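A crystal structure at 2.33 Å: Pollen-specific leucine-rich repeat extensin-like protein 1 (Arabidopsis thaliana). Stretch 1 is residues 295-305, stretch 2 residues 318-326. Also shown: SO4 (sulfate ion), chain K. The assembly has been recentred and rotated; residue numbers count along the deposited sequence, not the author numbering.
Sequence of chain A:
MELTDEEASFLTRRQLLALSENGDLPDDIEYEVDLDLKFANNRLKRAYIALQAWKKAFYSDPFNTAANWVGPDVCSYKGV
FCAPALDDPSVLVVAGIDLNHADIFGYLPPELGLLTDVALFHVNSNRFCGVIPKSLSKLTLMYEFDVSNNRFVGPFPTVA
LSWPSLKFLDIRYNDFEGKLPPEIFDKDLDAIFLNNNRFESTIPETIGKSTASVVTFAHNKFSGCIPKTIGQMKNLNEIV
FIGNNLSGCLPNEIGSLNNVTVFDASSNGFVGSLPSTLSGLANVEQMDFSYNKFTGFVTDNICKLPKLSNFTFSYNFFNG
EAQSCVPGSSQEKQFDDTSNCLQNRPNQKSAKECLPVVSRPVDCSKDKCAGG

Stretch 1 295-305: TGFVTDNICKL
Stretch 2 318-326: FNGEAQSCV

Successive turns of a leucine-rich repeat protein are commonly joined by a short parallel ladder, and the contact between residues 295-305 and 318-326 shows how such a ladder can be packed on its faces and locked at one end. At its apolar centre lies Val298, buried, with chi1 at 180° (t). Its CG2 sits over one face of the Phe318 ring, 3.7 Å from the ring centroid and 16° off the normal, while its CG1 lies 3.6 Å from Cys325 SG. A beta-branched residue suits this place because its two methyls reach two different partners. Phe318 adopts chi1 -62° (m) and chi2 -70°, on the same face of the sheet as Val298 and Glu321.

Beyond the valine, a disulfide ties the stretches covalently: Cys303 SG to Cys325 SG, 2.1 Å, chi3 108°. Both cysteines are buried, both have chi1 m (-64° and -54°), and both direct CA-to-CB toward the opposing stretch, with CA atoms 5.4 Å apart. Cys303 belongs to helix 300-303, which follows Thr299 at the N-cap position; Thr299 O receives Cys303 N at 3.2 Å. Cys325 belongs to the 3-10 segment 323-325, where its N donates to Ala322 O at 2.9 Å.

The backbones run parallel, Phe297 paired with Gly320 (CA-CA 4.6 Å) and Val298 with Glu321 (CA-CA 4.6 Å), both strands extended. Val298 N donates to Gly320 O at 3.0 Å, and Ala322 N to Val298 O at 2.7 Å. Before this ladder the chain turns a corner at Gly296, whose phi/psi of 100/-149 would jam a CB against the preceding carbonyl; Gly296 O accepts from Asn319 N at 3.0 Å.

On the other face of the sheet, Phe297 (chi1 -139°, between wells; chi2 83°) folds its ring over the partner strand. Its CE1 comes 3.4 Å from Gly320 CA, and one ring face covers Gly320 C and Glu321 N. Glycine fits here because an ideal CB at 320 would stand 2.0 Å from Phe297 CE1, a clash.

Toward the polar edge, the small Ala322 puts CB 3.5 Å from Asp300 N, at the start of the helix. Ser324, chi1 56° (p), brings OG within 3.2 Å of Asp300 CB and 3.6 Å of Lys304 CD. A sulfate, probably from the crystallisation liquor, completes the rim: Ser324 N and Ser324 OG donate to its O2 at 3.0 and 3.1 Å, and Lys304 NZ makes a weak hydrogen bond to its O4 at 3.4 Å. In all, 618 Å² is buried between the stretches, summed over both sides.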

# COMPACT_ATOMS: atom_id res chain seq x y z
N THR A 295 -11.01 16.26 -19.24
CA THR A 295 -11.16 17.25 -20.30
C THR A 295 -10.71 18.60 -19.78
O THR A 295 -10.53 18.81 -18.57
CB THR A 295 -12.60 17.32 -20.80
OG1 THR A 295 -13.49 17.52 -19.69
CG2 THR A 295 -12.98 16.03 -21.51
N GLY A 296 -10.50 19.53 -20.71
CA GLY A 296 -10.28 20.91 -20.35
C GLY A 296 -8.82 21.31 -20.37
O GLY A 296 -8.01 20.77 -21.13
N PHE A 297 -8.49 22.25 -19.50
CA PHE A 297 -7.22 22.94 -19.52
C PHE A 297 -6.32 22.44 -18.40
O PHE A 297 -6.80 22.14 -17.30
CB PHE A 297 -7.44 24.46 -19.40
CG PHE A 297 -6.55 25.27 -20.29
CD1 PHE A 297 -6.89 25.47 -21.62
CD2 PHE A 297 -5.37 25.80 -19.80
CE1 PHE A 297 -6.06 26.20 -22.44
CE2 PHE A 297 -4.53 26.54 -20.63
CZ PHE A 297 -4.88 26.73 -21.95
N VAL A 298 -5.03 22.31 -18.69
CA VAL A 298 -4.00 22.11 -17.67
C VAL A 298 -3.25 23.43 -17.56
O VAL A 298 -2.59 23.87 -18.51
CB VAL A 298 -3.04 20.96 -18.02
CG1 VAL A 298 -1.98 20.80 -16.93
CG2 VAL A 298 -3.82 19.65 -18.25
N THR A 299 -3.35 24.07 -16.40
CA THR A 299 -2.85 25.41 -16.14
C THR A 299 -1.52 25.36 -15.41
O THR A 299 -1.10 24.32 -14.88
CB THR A 299 -3.86 26.19 -15.30
OG1 THR A 299 -3.95 25.54 -14.02
CG2 THR A 299 -5.22 26.13 -15.93
N ASP A 300 -0.86 26.52 -15.33
CA ASP A 300 0.35 26.59 -14.53
C ASP A 300 0.04 26.71 -13.04
O ASP A 300 0.97 26.66 -12.23
CB ASP A 300 1.23 27.76 -14.99
CG ASP A 300 0.54 29.09 -14.88
OD1 ASP A 300 -0.71 29.10 -14.71
OD2 ASP A 300 1.23 30.13 -14.96
N ASN A 301 -1.23 26.90 -12.69
CA ASN A 301 -1.67 26.67 -11.32
C ASN A 301 -1.11 25.36 -10.80
O ASN A 301 -0.69 25.25 -9.64
CB ASN A 301 -3.20 26.64 -11.29
CG ASN A 301 -3.76 27.27 -10.05
OD1 ASN A 301 -3.07 27.99 -9.34
ND2 ASN A 301 -5.05 27.00 -9.79
N ILE A 302 -1.06 24.36 -11.67
CA ILE A 302 -0.64 23.01 -11.33
C ILE A 302 0.80 22.74 -11.77
O ILE A 302 1.61 22.24 -10.99
CB ILE A 302 -1.63 22.01 -11.96
CG1 ILE A 302 -3.01 22.17 -11.32
CG2 ILE A 302 -1.12 20.60 -11.86
CD1 ILE A 302 -4.15 21.60 -12.12
N CYS A 303 1.14 23.12 -13.00
CA CYS A 303 2.44 22.78 -13.56
C CYS A 303 3.59 23.53 -12.91
O CYS A 303 4.75 23.13 -13.11
CB CYS A 303 2.43 23.04 -15.07
SG CYS A 303 1.24 21.97 -15.95
N LYS A 304 3.33 24.58 -12.13
CA LYS A 304 4.41 25.29 -11.46
C LYS A 304 4.43 25.04 -9.96
O LYS A 304 5.09 25.79 -9.22
CB LYS A 304 4.34 26.78 -11.79
CG LYS A 304 5.00 27.03 -13.14
CD LYS A 304 4.63 28.32 -13.85
CE LYS A 304 5.09 29.55 -13.11
NZ LYS A 304 5.30 30.67 -14.08
N LEU A 305 3.76 23.99 -9.50
CA LEU A 305 3.88 23.58 -8.11
C LEU A 305 5.35 23.33 -7.77
O LEU A 305 6.09 22.77 -8.59
CB LEU A 305 3.04 22.33 -7.86
CG LEU A 305 1.51 22.53 -7.78
CD1 LEU A 305 0.76 21.22 -7.98
CD2 LEU A 305 1.09 23.16 -6.46
N PHE A 318 -7.60 16.45 -22.73
CA PHE A 318 -7.28 17.86 -22.52
C PHE A 318 -7.18 18.56 -23.88
O PHE A 318 -6.59 18.04 -24.83
CB PHE A 318 -5.98 17.99 -21.72
CG PHE A 318 -6.04 17.39 -20.32
CD1 PHE A 318 -6.81 17.99 -19.32
CD2 PHE A 318 -5.33 16.24 -20.01
CE1 PHE A 318 -6.86 17.44 -18.04
CE2 PHE A 318 -5.40 15.68 -18.74
CZ PHE A 318 -6.15 16.28 -17.75
N ASN A 319 -7.80 19.74 -23.98
CA ASN A 319 -7.76 20.52 -25.20
C ASN A 319 -6.95 21.80 -25.06
O ASN A 319 -6.88 22.58 -26.02
CB ASN A 319 -9.18 20.85 -25.70
CG ASN A 319 -9.97 21.74 -24.73
OD1 ASN A 319 -9.54 22.04 -23.62
ND2 ASN A 319 -11.15 22.17 -25.17
N GLY A 320 -6.32 22.03 -23.91
CA GLY A 320 -5.40 23.15 -23.75
C GLY A 320 -4.41 22.87 -22.64
O GLY A 320 -4.69 22.12 -21.70
N GLU A 321 -3.22 23.47 -22.76
CA GLU A 321 -2.24 23.37 -21.69
C GLU A 321 -1.43 24.65 -21.63
O GLU A 321 -1.14 25.26 -22.66
CB GLU A 321 -1.31 22.17 -21.85
CG GLU A 321 -0.50 22.14 -23.14
CD GLU A 321 0.39 20.90 -23.23
OE1 GLU A 321 0.46 20.14 -22.24
OE2 GLU A 321 1.01 20.67 -24.29
N ALA A 322 -1.05 25.03 -20.42
CA ALA A 322 -0.13 26.15 -20.24
C ALA A 322 1.23 25.82 -20.85
O ALA A 322 1.63 24.66 -20.96
CB ALA A 322 0.00 26.48 -18.76
N GLN A 323 1.96 26.88 -21.23
CA GLN A 323 3.28 26.68 -21.82
C GLN A 323 4.23 26.01 -20.83
O GLN A 323 5.12 25.25 -21.23
CB GLN A 323 3.87 28.02 -22.28
CG GLN A 323 2.95 28.82 -23.19
CD GLN A 323 3.61 30.08 -23.73
OE1 GLN A 323 4.80 30.32 -23.51
NE2 GLN A 323 2.83 30.90 -24.44
N SER A 324 4.06 26.28 -19.55
CA SER A 324 4.93 25.64 -18.57
C SER A 324 4.54 24.18 -18.31
O SER A 324 5.25 23.51 -17.56
CB SER A 324 4.94 26.43 -17.27
OG SER A 324 3.62 26.60 -16.79
N CYS A 325 3.46 23.69 -18.91
CA CYS A 325 3.09 22.27 -18.86
C CYS A 325 3.65 21.46 -20.01
O CYS A 325 3.36 20.27 -20.10
CB CYS A 325 1.57 22.11 -18.90
SG CYS A 325 0.74 23.02 -17.66
N VAL A 326 4.40 22.08 -20.91
CA VAL A 326 4.74 21.42 -22.17
C VAL A 326 5.93 20.51 -21.94
O VAL A 326 6.95 20.95 -21.37
CB VAL A 326 5.02 22.46 -23.26
CG1 VAL A 326 5.51 21.79 -24.55
CG2 VAL A 326 3.76 23.25 -23.54
S SO4 K . 3.46 30.10 -18.10
O1 SO4 K . 4.92 30.04 -18.27
O2 SO4 K . 2.85 28.91 -18.68
O3 SO4 K . 2.96 31.29 -18.80
O4 SO4 K . 3.13 30.20 -16.68